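Long-range contacts in mitochondrial enolase superfamily member 1 (PDB 4A35), which catalyses the magnesium-dependent dehydration of L-fuconate to 2-keto-3-deoxy-L-fuconate, a step in the breakdown of L-fucose: residues V65-V70 / V111-A115; G132-W136 / P409-Y415; R154-V159 / R311-K315; R179-M183 / I371-I375. All coordinates share one frame. Residues are numbered along the deposited sequence.

Contact 1. Residues V65-V70 / V111-A115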
loop_
_atom_site.group_PDB
_atom_site.type_symbol
_atom_site.label_atom_id
_atom_site.label_comp_id
_atom_site.label_asym_id
_atom_site.label_seq_id
_atom_site.Cartn_x
_atom_site.Cartn_y
_atom_site.Cartn_z
ATOM N N VAL A 65 3.908 -14.734 -2.233
ATOM C CA VAL A 65 3.548 -13.877 -1.085
ATOM C C VAL A 65 2.010 -13.639 -1.067
ATOM O O VAL A 65 1.338 -13.684 0.004
ATOM C CB VAL A 65 4.383 -12.555 -1.091
ATOM C CG1 VAL A 65 4.060 -11.723 0.139
ATOM C CG2 VAL A 65 5.889 -12.834 -1.188
ATOM N N VAL A 66 1.448 -13.373 -2.253
ATOM C CA VAL A 66 -0.010 -13.212 -2.456
ATOM C C VAL A 66 -0.731 -14.529 -2.042
ATOM O O VAL A 66 -1.719 -14.494 -1.281
ATOM C CB VAL A 66 -0.348 -12.764 -3.905
ATOM C CG1 VAL A 66 -1.849 -12.702 -4.116
ATOM C CG2 VAL A 66 0.309 -11.405 -4.233
ATOM N N VAL A 67 -0.244 -15.694 -2.541
ATOM C CA VAL A 67 -0.778 -17.013 -2.174
ATOM C C VAL A 67 -0.806 -17.135 -0.626
ATOM O O VAL A 67 -1.828 -17.506 -0.061
ATOM C CB VAL A 67 0.017 -18.172 -2.866
ATOM C CG1 VAL A 67 -0.336 -19.532 -2.247
ATOM C CG2 VAL A 67 -0.268 -18.170 -4.369
ATOM N N CYS A 68 0.294 -16.754 0.056
ATOM C CA CYS A 68 0.369 -16.774 1.518
ATOM C C CYS A 68 -0.759 -15.941 2.168
ATOM O O CYS A 68 -1.402 -16.370 3.139
ATOM C CB CYS A 68 1.732 -16.252 1.968
ATOM S SG CYS A 68 2.089 -16.606 3.701
ATOM N N ALA A 69 -0.992 -14.756 1.608
ATOM C CA ALA A 69 -1.995 -13.839 2.152
ATOM C C ALA A 69 -3.417 -14.367 1.847
ATOM O O ALA A 69 -4.307 -14.189 2.699
ATOM C CB ALA A 69 -1.791 -12.440 1.569
ATOM N N VAL A 70 -3.619 -15.062 0.695
ATOM C CA VAL A 70 -4.919 -15.697 0.411
ATOM C C VAL A 70 -5.171 -16.756 1.547
ATOM O O VAL A 70 -6.258 -16.794 2.135
ATOM C CB VAL A 70 -5.039 -16.310 -1.012
ATOM C CG1 VAL A 70 -6.342 -17.169 -1.121
ATOM C CG2 VAL A 70 -5.036 -15.189 -2.077
ATOM N N VAL A 111 -0.008 -6.459 -0.946
ATOM C CA VAL A 111 -0.264 -7.914 -0.949
ATOM C C VAL A 111 -1.630 -8.268 -0.375
ATOM O O VAL A 111 -2.393 -9.038 -1.000
ATOM C CB VAL A 111 0.851 -8.678 -0.211
ATOM C CG1 VAL A 111 0.401 -10.112 0.129
ATOM C CG2 VAL A 111 2.118 -8.692 -1.076
ATOM N N VAL A 112 -1.951 -7.702 0.776
ATOM C CA VAL A 112 -3.186 -8.108 1.479
ATOM C C VAL A 112 -4.437 -7.737 0.627
ATOM O O VAL A 112 -5.384 -8.528 0.591
ATOM C CB VAL A 112 -3.265 -7.548 2.936
ATOM C CG1 VAL A 112 -3.516 -6.036 2.952
ATOM C CG2 VAL A 112 -4.316 -8.313 3.770
ATOM N N HIS A 113 -4.377 -6.618 -0.105
ATOM C CA HIS A 113 -5.522 -6.202 -0.945
ATOM C C HIS A 113 -5.593 -7.023 -2.235
ATOM O O HIS A 113 -6.702 -7.370 -2.695
ATOM C CB HIS A 113 -5.499 -4.707 -1.222
ATOM C CG HIS A 113 -6.875 -4.097 -1.248
ATOM N ND1 HIS A 113 -7.782 -4.313 -0.222
ATOM C CD2 HIS A 113 -7.389 -3.175 -2.103
ATOM C CE1 HIS A 113 -8.867 -3.636 -0.565
ATOM N NE2 HIS A 113 -8.647 -2.883 -1.654
ATOM N N LEU A 114 -4.428 -7.342 -2.839
ATOM C CA LEU A 114 -4.394 -8.243 -4.007
ATOM C C LEU A 114 -5.018 -9.602 -3.642
ATOM O O LEU A 114 -5.901 -10.105 -4.370
ATOM C CB LEU A 114 -2.935 -8.444 -4.458
ATOM C CG LEU A 114 -2.236 -7.164 -5.007
ATOM C CD1 LEU A 114 -0.861 -7.513 -5.499
ATOM C CD2 LEU A 114 -3.020 -6.572 -6.222
ATOM N N ALA A 115 -4.648 -10.140 -2.456
ATOM C CA ALA A 115 -5.208 -11.382 -1.980
ATOM C C ALA A 115 -6.720 -11.254 -1.752
ATOM O O ALA A 115 -7.474 -12.157 -2.091
ATOM C CB ALA A 115 -4.506 -11.831 -0.695
#
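Val111, at the start of the second helical segment, meets the first helix with both methyls: CG1 lies 3.5 Å from Ala69 CB and 3.7 Å from the carbonyl Val65 O, while CG2 rests 3.8 Å from Val65 CG1. The next two residues turn aside, and His113 reaches Glu338 instead. Leu114 brings the chain back, its CD1 touching Val66 CG2 at 4.3 Å. One turn after Val111 comes Ala115, whose small CB sits among Val66, Ala69 and Val70, 3.6 Å from Ala69 CB and 3.7 Å from Val70 CG2. Two alanines facing each other let the backbones close in, with Val70 CA and Ala115 CA 4.9 Å apart and the segment axes 8.3 Å apart at a crossing angle of -67°. Val65 also packs on Val111 of the second subunit, so the dimer interface adjoins this seam. The three-stranded antiparallel sheet flanks the same seam, taking Val66 and Val70 on its strands and Leu114 on Thr56, as expected of the enolase superfamily's alpha+beta N-terminal capping domain.

Contact 2. Residues G132-W136 / P409-Y415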
loop_
_atom_site.group_PDB
_atom_site.type_symbol
_atom_site.label_atom_id
_atom_site.label_comp_id
_atom_site.label_asym_id
_atom_site.label_seq_id
_atom_site.Cartn_x
_atom_site.Cartn_y
_atom_site.Cartn_z
ATOM N N GLY A 132 -26.932 -18.004 -12.781
ATOM C CA GLY A 132 -26.985 -18.335 -14.203
ATOM C C GLY A 132 -26.838 -17.127 -15.092
ATOM O O GLY A 132 -27.448 -17.057 -16.165
ATOM N N LYS A 133 -26.022 -16.154 -14.634
ATOM C CA LYS A 133 -25.805 -14.892 -15.336
ATOM C C LYS A 133 -24.324 -14.507 -15.361
ATOM O O LYS A 133 -23.602 -14.775 -14.396
ATOM C CB LYS A 133 -26.570 -13.756 -14.591
ATOM C CG LYS A 133 -28.059 -13.776 -14.808
ATOM C CD LYS A 133 -28.741 -12.702 -13.961
ATOM C CE LYS A 133 -30.249 -12.834 -14.121
ATOM N NZ LYS A 133 -30.980 -11.792 -13.362
ATOM N N PRO A 134 -23.839 -13.892 -16.462
ATOM C CA PRO A 134 -22.485 -13.296 -16.405
ATOM C C PRO A 134 -22.518 -12.163 -15.357
ATOM O O PRO A 134 -23.603 -11.608 -15.077
ATOM C CB PRO A 134 -22.284 -12.711 -17.820
ATOM C CG PRO A 134 -23.642 -12.607 -18.403
ATOM C CD PRO A 134 -24.566 -13.525 -17.704
ATOM N N VAL A 135 -21.379 -11.861 -14.728
ATOM C CA VAL A 135 -21.332 -10.828 -13.687
ATOM C C VAL A 135 -21.921 -9.483 -14.218
ATOM O O VAL A 135 -22.654 -8.812 -13.474
ATOM C CB VAL A 135 -19.897 -10.678 -13.085
ATOM C CG1 VAL A 135 -19.696 -9.311 -12.413
ATOM C CG2 VAL A 135 -19.616 -11.820 -12.099
ATOM N N TRP A 136 -21.579 -9.061 -15.445
ATOM C CA TRP A 136 -22.125 -7.772 -15.932
ATOM C C TRP A 136 -23.687 -7.743 -15.843
ATOM O O TRP A 136 -24.268 -6.747 -15.392
ATOM C CB TRP A 136 -21.650 -7.423 -17.358
ATOM C CG TRP A 136 -22.226 -8.269 -18.475
ATOM C CD1 TRP A 136 -21.641 -9.356 -19.059
ATOM C CD2 TRP A 136 -23.474 -8.058 -19.169
ATOM N NE1 TRP A 136 -22.468 -9.878 -20.033
ATOM C CE2 TRP A 136 -23.584 -9.080 -20.150
ATOM C CE3 TRP A 136 -24.519 -7.119 -19.043
ATOM C CZ2 TRP A 136 -24.688 -9.188 -21.009
ATOM C CZ3 TRP A 136 -25.627 -7.233 -19.901
ATOM C CH2 TRP A 136 -25.709 -8.270 -20.848
ATOM N N PRO A 409 -20.235 -8.675 -25.132
ATOM C CA PRO A 409 -20.592 -9.068 -23.750
ATOM C C PRO A 409 -20.548 -10.578 -23.504
ATOM O O PRO A 409 -21.194 -11.333 -24.239
ATOM C CB PRO A 409 -22.025 -8.535 -23.580
ATOM C CG PRO A 409 -22.151 -7.431 -24.585
ATOM C CD PRO A 409 -21.343 -7.930 -25.773
ATOM N N PRO A 410 -19.855 -11.026 -22.437
ATOM C CA PRO A 410 -19.845 -12.477 -22.121
ATOM C C PRO A 410 -21.256 -13.064 -21.995
ATOM O O PRO A 410 -22.153 -12.428 -21.434
ATOM C CB PRO A 410 -19.103 -12.543 -20.780
ATOM C CG PRO A 410 -18.160 -11.354 -20.824
ATOM C CD PRO A 410 -18.975 -10.259 -21.524
ATOM N N LYS A 411 -21.461 -14.256 -22.543
ATOM C CA LYS A 411 -22.774 -14.899 -22.534
ATOM C C LYS A 411 -22.938 -15.920 -21.423
ATOM O O LYS A 411 -24.076 -16.237 -21.036
ATOM C CB LYS A 411 -23.035 -15.590 -23.893
ATOM C CG LYS A 411 -23.231 -14.590 -25.039
ATOM C CD LYS A 411 -22.788 -15.175 -26.377
ATOM C CE LYS A 411 -23.435 -14.475 -27.542
ATOM N NZ LYS A 411 -23.177 -15.200 -28.813
ATOM N N ASP A 412 -21.826 -16.483 -20.951
ATOM C CA ASP A 412 -21.892 -17.571 -19.981
ATOM C C ASP A 412 -22.013 -17.097 -18.555
ATOM O O ASP A 412 -21.486 -16.035 -18.222
ATOM C CB ASP A 412 -20.670 -18.490 -20.114
ATOM C CG ASP A 412 -20.558 -19.138 -21.503
ATOM O OD1 ASP A 412 -21.411 -19.980 -21.832
ATOM O OD2 ASP A 412 -19.677 -18.719 -22.286
ATOM N N PRO A 413 -22.649 -17.893 -17.662
ATOM C CA PRO A 413 -22.666 -17.495 -16.235
ATOM C C PRO A 413 -21.239 -17.340 -15.635
ATOM O O PRO A 413 -20.297 -18.081 -16.011
ATOM C CB PRO A 413 -23.409 -18.661 -15.555
ATOM C CG PRO A 413 -24.263 -19.281 -16.671
ATOM C CD PRO A 413 -23.388 -19.166 -17.893
ATOM N N GLY A 414 -21.096 -16.405 -14.701
ATOM C CA GLY A 414 -19.826 -16.196 -13.995
ATOM C C GLY A 414 -19.069 -14.933 -14.351
ATOM O O GLY A 414 -19.586 -14.060 -15.076
ATOM N N TYR A 415 -17.841 -14.803 -13.770
ATOM C CA TYR A 415 -17.033 -13.586 -13.921
ATOM C C TYR A 415 -15.913 -13.787 -14.997
ATOM O O TYR A 415 -14.994 -12.969 -15.091
ATOM C CB TYR A 415 -16.444 -13.247 -12.534
ATOM C CG TYR A 415 -15.939 -11.837 -12.331
ATOM C CD1 TYR A 415 -16.199 -10.829 -13.273
ATOM C CD2 TYR A 415 -15.219 -11.497 -11.192
ATOM C CE1 TYR A 415 -15.671 -9.555 -13.126
ATOM C CE2 TYR A 415 -14.739 -10.202 -11.001
ATOM C CZ TYR A 415 -14.904 -9.255 -12.013
ATOM O OH TYR A 415 -14.476 -7.966 -11.836
HETATM O O HOH W 1 -25.825 -16.922 -19.105
#
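Pro134, Val135 and Trp136 form the apolar centre of this junction, where the end of the N-terminal capping region meets a loop of the C-terminal, TIM-barrel-type part of an enolase superfamily enzyme. Val135 CG2 presses on Tyr415 CB at 3.5 Å, Pro134 CB faces Pro410 CB at 4.3 Å, and the Trp136 indole lies along two prolines, with CD1 3.7 Å from Pro410 CD and CZ2 3.8 Å from Pro409 CB. His368 of helix 362-377 meets the rings of both Trp136 and Tyr415, closing the cluster from the barrel side.

Around this core the backbones join in a single beta bridge between Pro134 and Gly414. Gly414 N donates to Lys133 O (3.0 Å) and Val135 N to Gly414 O (2.9 Å); the second bond ties down the first turn of helix 135-141, which Pro134 precedes as N-cap residue. The phi of 109° at Gly414 would jam a side chain against the preceding carbonyl. Trp136 NE1 adds a nearly straight bond to Pro410 O, 2.9 Å long.

Toward solvent, Gly132 ends the preceding helix in a Schellman motif, its C atom 3.7 Å from Pro413 CG. Lys133 NZ forms a salt bridge with Asp141. At the rim a water donates to Lys411 O at 2.7 Å and, weakly, to Gly132 O at 3.4 Å.

Contact 3. Residues R154-V159 / R311-K315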
loop_
_atom_site.group_PDB
_atom_site.type_symbol
_atom_site.label_atom_id
_atom_site.label_comp_id
_atom_site.label_asym_id
_atom_site.label_seq_id
_atom_site.Cartn_x
_atom_site.Cartn_y
_atom_site.Cartn_z
ATOM N N ARG A 154 -16.977 3.446 3.697
ATOM C CA ARG A 154 -16.042 4.089 4.627
ATOM C C ARG A 154 -14.994 4.932 3.867
ATOM O O ARG A 154 -14.455 4.491 2.854
ATOM C CB ARG A 154 -15.365 3.079 5.594
ATOM C CG ARG A 154 -14.469 3.794 6.611
ATOM C CD ARG A 154 -14.132 2.915 7.874
ATOM N NE ARG A 154 -13.286 1.775 7.501
ATOM C CZ ARG A 154 -12.806 0.871 8.362
ATOM N NH1 ARG A 154 -13.155 0.913 9.652
ATOM N NH2 ARG A 154 -12.035 -0.130 7.925
ATOM N N TYR A 155 -14.711 6.128 4.383
ATOM C CA TYR A 155 -13.713 7.099 3.860
ATOM C C TYR A 155 -14.132 7.772 2.537
ATOM O O TYR A 155 -13.336 8.537 2.007
ATOM C CB TYR A 155 -12.327 6.494 3.696
ATOM C CG TYR A 155 -11.807 5.785 4.933
ATOM C CD1 TYR A 155 -11.909 6.378 6.203
ATOM C CD2 TYR A 155 -11.239 4.516 4.844
ATOM C CE1 TYR A 155 -11.404 5.728 7.346
ATOM C CE2 TYR A 155 -10.720 3.866 5.971
ATOM C CZ TYR A 155 -10.785 4.488 7.220
ATOM O OH TYR A 155 -10.279 3.843 8.344
ATOM N N ILE A 156 -15.343 7.480 2.003
ATOM C CA ILE A 156 -15.779 8.157 0.777
ATOM C C ILE A 156 -17.161 8.835 0.935
ATOM O O ILE A 156 -17.599 9.517 -0.010
ATOM C CB ILE A 156 -15.765 7.259 -0.510
ATOM C CG1 ILE A 156 -16.873 6.147 -0.466
ATOM C CG2 ILE A 156 -14.351 6.677 -0.779
ATOM C CD1 ILE A 156 -17.082 5.316 -1.799
ATOM N N THR A 157 -17.840 8.704 2.104
ATOM C CA THR A 157 -19.151 9.373 2.285
ATOM C C THR A 157 -19.074 10.915 2.160
ATOM O O THR A 157 -20.095 11.537 1.940
ATOM C CB THR A 157 -19.758 9.028 3.676
ATOM O OG1 THR A 157 -18.866 9.515 4.692
ATOM C CG2 THR A 157 -20.005 7.541 3.843
ATOM N N ASP A 158 -17.870 11.516 2.264
ATOM C CA ASP A 158 -17.669 12.960 2.096
ATOM C C ASP A 158 -17.817 13.391 0.610
ATOM O O ASP A 158 -17.967 14.579 0.354
ATOM C CB ASP A 158 -16.322 13.413 2.672
ATOM C CG ASP A 158 -15.107 12.609 2.192
ATOM O OD1 ASP A 158 -15.190 11.335 2.160
ATOM O OD2 ASP A 158 -14.077 13.240 1.845
ATOM N N VAL A 159 -17.747 12.429 -0.357
ATOM C CA VAL A 159 -17.959 12.738 -1.803
ATOM C C VAL A 159 -19.127 11.907 -2.379
ATOM O O VAL A 159 -19.719 12.304 -3.365
ATOM C CB VAL A 159 -16.686 12.575 -2.687
ATOM C CG1 VAL A 159 -15.537 13.427 -2.181
ATOM C CG2 VAL A 159 -16.257 11.099 -2.869
ATOM N N ARG A 311 -9.949 2.929 -3.004
ATOM C CA ARG A 311 -10.917 3.975 -3.365
ATOM C C ARG A 311 -10.547 5.346 -2.743
ATOM O O ARG A 311 -11.042 6.365 -3.228
ATOM C CB ARG A 311 -12.322 3.563 -2.895
ATOM C CG ARG A 311 -12.448 3.399 -1.358
ATOM C CD ARG A 311 -13.776 2.767 -0.928
ATOM N NE ARG A 311 -13.862 2.661 0.534
ATOM C CZ ARG A 311 -13.189 1.780 1.280
ATOM N NH1 ARG A 311 -12.432 0.852 0.707
ATOM N NH2 ARG A 311 -13.252 1.838 2.596
ATOM N N VAL A 312 -9.740 5.360 -1.650
ATOM C CA VAL A 312 -9.357 6.637 -0.983
ATOM C C VAL A 312 -8.438 7.413 -1.921
ATOM O O VAL A 312 -8.545 8.624 -2.014
ATOM C CB VAL A 312 -8.767 6.424 0.450
ATOM C CG1 VAL A 312 -8.413 7.749 1.171
ATOM C CG2 VAL A 312 -9.772 5.640 1.301
ATOM N N ILE A 313 -7.533 6.714 -2.625
ATOM C CA ILE A 313 -6.637 7.348 -3.590
ATOM C C ILE A 313 -7.493 7.854 -4.743
ATOM O O ILE A 313 -7.294 8.989 -5.147
ATOM C CB ILE A 313 -5.493 6.387 -4.076
ATOM C CG1 ILE A 313 -4.618 5.843 -2.845
ATOM C CG2 ILE A 313 -4.574 7.146 -5.096
ATOM C CD1 ILE A 313 -3.816 7.027 -2.082
ATOM N N PHE A 314 -8.387 7.015 -5.304
ATOM C CA PHE A 314 -9.239 7.502 -6.408
ATOM C C PHE A 314 -10.091 8.720 -5.984
ATOM O O PHE A 314 -10.277 9.656 -6.760
ATOM C CB PHE A 314 -10.133 6.397 -6.932
ATOM C CG PHE A 314 -9.393 5.506 -7.925
ATOM C CD1 PHE A 314 -8.898 6.028 -9.131
ATOM C CD2 PHE A 314 -9.224 4.159 -7.670
ATOM C CE1 PHE A 314 -8.254 5.191 -10.066
ATOM C CE2 PHE A 314 -8.607 3.317 -8.614
ATOM C CZ PHE A 314 -8.122 3.842 -9.799
ATOM N N LYS A 315 -10.626 8.694 -4.780
ATOM C CA LYS A 315 -11.425 9.820 -4.301
ATOM C C LYS A 315 -10.632 11.118 -4.373
ATOM O O LYS A 315 -11.118 12.106 -4.905
ATOM C CB LYS A 315 -11.939 9.582 -2.865
ATOM C CG LYS A 315 -12.601 10.849 -2.258
ATOM C CD LYS A 315 -12.965 10.629 -0.811
ATOM C CE LYS A 315 -11.764 10.748 0.160
ATOM N NZ LYS A 315 -12.238 11.050 1.557
HETATM O O HOH W 2 -12.074 0.719 5.004
#
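Two basic side chains on the first turns of helix 311-319, a helix of the enolase C-terminal, TIM-barrel-type domain, reach out to hold the loop 154-159. Arg311 puts both NE (3.0 Å) and NH2 (2.9 Å) on the carbonyl Arg154 O, which lies at the edge of the guanidinium; its NH1 goes to Glu108 and Glu338. One turn on, Lys315 NZ donates to Tyr155 O at 2.8 Å and makes a salt bridge to Asp158 OD2 at 2.9 Å; Lys315 NZ also forms a salt bridge with Asp284 of the second subunit. Tyr155 OH hydrogen-bonds Gln254 O of the second subunit, so the loop is also fixed across the dimer interface. Between the two charges, Tyr155 CB meets Val312 CG2 at 3.6 Å and Ile156 CG2 meets Arg311 CG at 3.8 Å. Arg154 NH2 is taken by Ser98, while a water accepts from both Arg154 NE at 3.0 Å and Arg311 NH2 at 2.9 Å.

Contact 4. Residues R179-M183 / I371-I375. With EDO (1,2-ethanediol), chain G.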
loop_
_atom_site.group_PDB
_atom_site.type_symbol
_atom_site.label_atom_id
_atom_site.label_comp_id
_atom_site.label_asym_id
_atom_site.label_seq_id
_atom_site.Cartn_x
_atom_site.Cartn_y
_atom_site.Cartn_z
ATOM N N ARG A 179 -29.372 0.497 -23.901
ATOM C CA ARG A 179 -27.917 0.365 -23.736
ATOM C C ARG A 179 -27.471 -1.109 -23.692
ATOM O O ARG A 179 -26.450 -1.454 -24.317
ATOM C CB ARG A 179 -27.421 1.150 -22.534
ATOM C CG ARG A 179 -27.528 2.658 -22.843
ATOM C CD ARG A 179 -26.782 3.495 -21.817
ATOM N NE ARG A 179 -27.321 3.354 -20.449
ATOM C CZ ARG A 179 -28.431 3.950 -19.996
ATOM N NH1 ARG A 179 -29.149 4.741 -20.794
ATOM N NH2 ARG A 179 -28.822 3.768 -18.741
ATOM N N GLU A 180 -28.227 -1.990 -23.004
ATOM C CA GLU A 180 -27.887 -3.409 -23.033
ATOM C C GLU A 180 -28.002 -3.952 -24.480
ATOM O O GLU A 180 -27.089 -4.647 -24.927
ATOM C CB GLU A 180 -28.725 -4.226 -22.052
ATOM C CG GLU A 180 -28.400 -5.712 -22.131
ATOM C CD GLU A 180 -29.098 -6.545 -21.085
ATOM O OE1 GLU A 180 -29.423 -5.983 -20.016
ATOM O OE2 GLU A 180 -29.314 -7.755 -21.327
ATOM N N LYS A 181 -29.067 -3.564 -25.251
ATOM C CA LYS A 181 -29.181 -3.972 -26.655
ATOM C C LYS A 181 -27.982 -3.525 -27.454
ATOM O O LYS A 181 -27.440 -4.328 -28.221
ATOM C CB LYS A 181 -30.463 -3.425 -27.325
ATOM C CG LYS A 181 -31.588 -4.437 -27.436
ATOM C CD LYS A 181 -32.785 -4.036 -26.591
ATOM C CE LYS A 181 -34.038 -4.806 -26.930
ATOM N NZ LYS A 181 -35.158 -4.440 -26.023
ATOM N N GLN A 182 -27.518 -2.281 -27.230
ATOM C CA GLN A 182 -26.359 -1.689 -27.940
ATOM C C GLN A 182 -25.069 -2.510 -27.678
ATOM O O GLN A 182 -24.306 -2.835 -28.608
ATOM C CB GLN A 182 -26.169 -0.235 -27.475
ATOM C CG GLN A 182 -24.881 0.423 -27.963
ATOM C CD GLN A 182 -24.793 0.489 -29.477
ATOM O OE1 GLN A 182 -25.787 0.714 -30.178
ATOM N NE2 GLN A 182 -23.585 0.331 -30.002
ATOM N N MET A 183 -24.867 -2.876 -26.408
ATOM C CA MET A 183 -23.736 -3.678 -25.966
ATOM C C MET A 183 -23.762 -5.056 -26.638
ATOM O O MET A 183 -22.742 -5.477 -27.178
ATOM C CB MET A 183 -23.718 -3.809 -24.427
ATOM C CG MET A 183 -23.238 -2.544 -23.768
ATOM S SD MET A 183 -21.476 -2.030 -24.117
ATOM C CE MET A 183 -21.697 -0.845 -25.458
ATOM N N ILE A 371 -18.933 -2.842 -19.053
ATOM C CA ILE A 371 -20.216 -3.042 -19.719
ATOM C C ILE A 371 -21.324 -2.600 -18.720
ATOM O O ILE A 371 -22.256 -1.905 -19.107
ATOM C CB ILE A 371 -20.354 -4.470 -20.243
ATOM C CG1 ILE A 371 -19.422 -4.655 -21.501
ATOM C CG2 ILE A 371 -21.826 -4.848 -20.540
ATOM C CD1 ILE A 371 -19.191 -6.092 -21.833
ATOM N N PHE A 372 -21.202 -3.046 -17.444
ATOM C CA PHE A 372 -22.131 -2.619 -16.388
ATOM C C PHE A 372 -22.114 -1.073 -16.261
ATOM O O PHE A 372 -23.189 -0.463 -16.221
ATOM C CB PHE A 372 -21.854 -3.306 -15.035
ATOM C CG PHE A 372 -22.534 -2.580 -13.873
ATOM C CD1 PHE A 372 -23.912 -2.673 -13.682
ATOM C CD2 PHE A 372 -21.797 -1.751 -13.014
ATOM C CE1 PHE A 372 -24.541 -1.989 -12.621
ATOM C CE2 PHE A 372 -22.439 -1.019 -11.999
ATOM C CZ PHE A 372 -23.809 -1.159 -11.802
ATOM N N ASP A 373 -20.913 -0.462 -16.281
ATOM C CA ASP A 373 -20.782 0.992 -16.189
ATOM C C ASP A 373 -21.642 1.665 -17.303
ATOM O O ASP A 373 -22.427 2.588 -17.018
ATOM C CB ASP A 373 -19.313 1.433 -16.302
ATOM C CG ASP A 373 -19.219 2.933 -16.251
ATOM O OD1 ASP A 373 -19.552 3.502 -15.197
ATOM O OD2 ASP A 373 -18.922 3.553 -17.310
ATOM N N TYR A 374 -21.436 1.246 -18.564
ATOM C CA TYR A 374 -22.197 1.814 -19.682
ATOM C C TYR A 374 -23.708 1.649 -19.529
ATOM O O TYR A 374 -24.469 2.612 -19.726
ATOM C CB TYR A 374 -21.775 1.188 -21.038
ATOM C CG TYR A 374 -22.588 1.734 -22.205
ATOM C CD1 TYR A 374 -22.456 3.059 -22.613
ATOM C CD2 TYR A 374 -23.524 0.937 -22.865
ATOM C CE1 TYR A 374 -23.222 3.572 -23.658
ATOM C CE2 TYR A 374 -24.294 1.442 -23.920
ATOM C CZ TYR A 374 -24.134 2.752 -24.316
ATOM O OH TYR A 374 -24.911 3.240 -25.342
ATOM N N ILE A 375 -24.159 0.416 -19.251
ATOM C CA ILE A 375 -25.592 0.135 -19.171
ATOM C C ILE A 375 -26.253 0.854 -17.956
ATOM O O ILE A 375 -27.342 1.400 -18.102
ATOM C CB ILE A 375 -25.866 -1.385 -19.131
ATOM C CG1 ILE A 375 -25.424 -2.063 -20.461
ATOM C CG2 ILE A 375 -27.354 -1.667 -18.805
ATOM C CD1 ILE A 375 -25.336 -3.621 -20.362
HETATM C C1 EDO G . -24.281 6.805 -26.372
HETATM O O1 EDO G . -24.727 5.868 -25.412
HETATM C C2 EDO G . -22.767 6.716 -26.602
HETATM O O2 EDO G . -22.120 7.530 -25.649
#
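Tyr374 and Ile375 are the bumps that helix 362-377 pushes against helix 176-186; the segments 179-183 and 371-375 run at 141°, their axes 9.6 Å apart. The Tyr374 ring slots between Arg179 and Met183, one turn apart. Arg179 CD lies over a ring face, 3.9 Å from the centroid in a CH-pi contact, and Met183 CG approaches Tyr374 CD2 at 3.6 Å. Met183 SD, 4.8 Å from the centroid and oblique to the ring, makes this a Met-aromatic contact as well. Alongside, Ile375 fills the hollow between Glu180 and Met183: its CD1 reaches Glu180 CA at 3.7 Å and its CG1 Met183 CG at 4.0 Å. Ile371 CG2 touches Met183 CG at 4.2 Å.

Having crossed the ring, Arg179 bonds to backbone, with NH2 2.9 Å and NE 3.1 Å from Ile375 O; NE also bonds weakly to Tyr374 O, while NH1 hydrogen-bonds Ile174 O. At the ring's far end, Tyr374 OH hydrogen-bonds EDO O1 (2.6 Å), a probable crystallisation additive. Two helices thus pack roughly antiparallel, helix 362-377 belonging to the TIM-barrel-type C-terminal domain, next to the magnesium site of Tyr188, Asp373 and Ser380, distinct from that of Asp251, Glu277 and Glu306.

From the N terminus, contact 1 closes first, tying helix 63-73 to helix 110-131 within the N-terminal domain. Helix 110-131 runs on toward helix 135-141, at whose start contact 2 opens; it closes only 273 residues later, on the loop after strand 406-408. Contacts 3 and 4 fall within that span and cross: contact 3 joins the loop before helix 162-171 to helix 311-319, contact 4 joins helix 176-186 to helix 362-377. Contacts 2 and 4 form one packed region, where Pro409 and Trp136 touch Met183, Glu180, Ile371 and Ile375. Contacts 1 and 3, with centres about 23 Å apart, do not touch each other, but both border the second subunit.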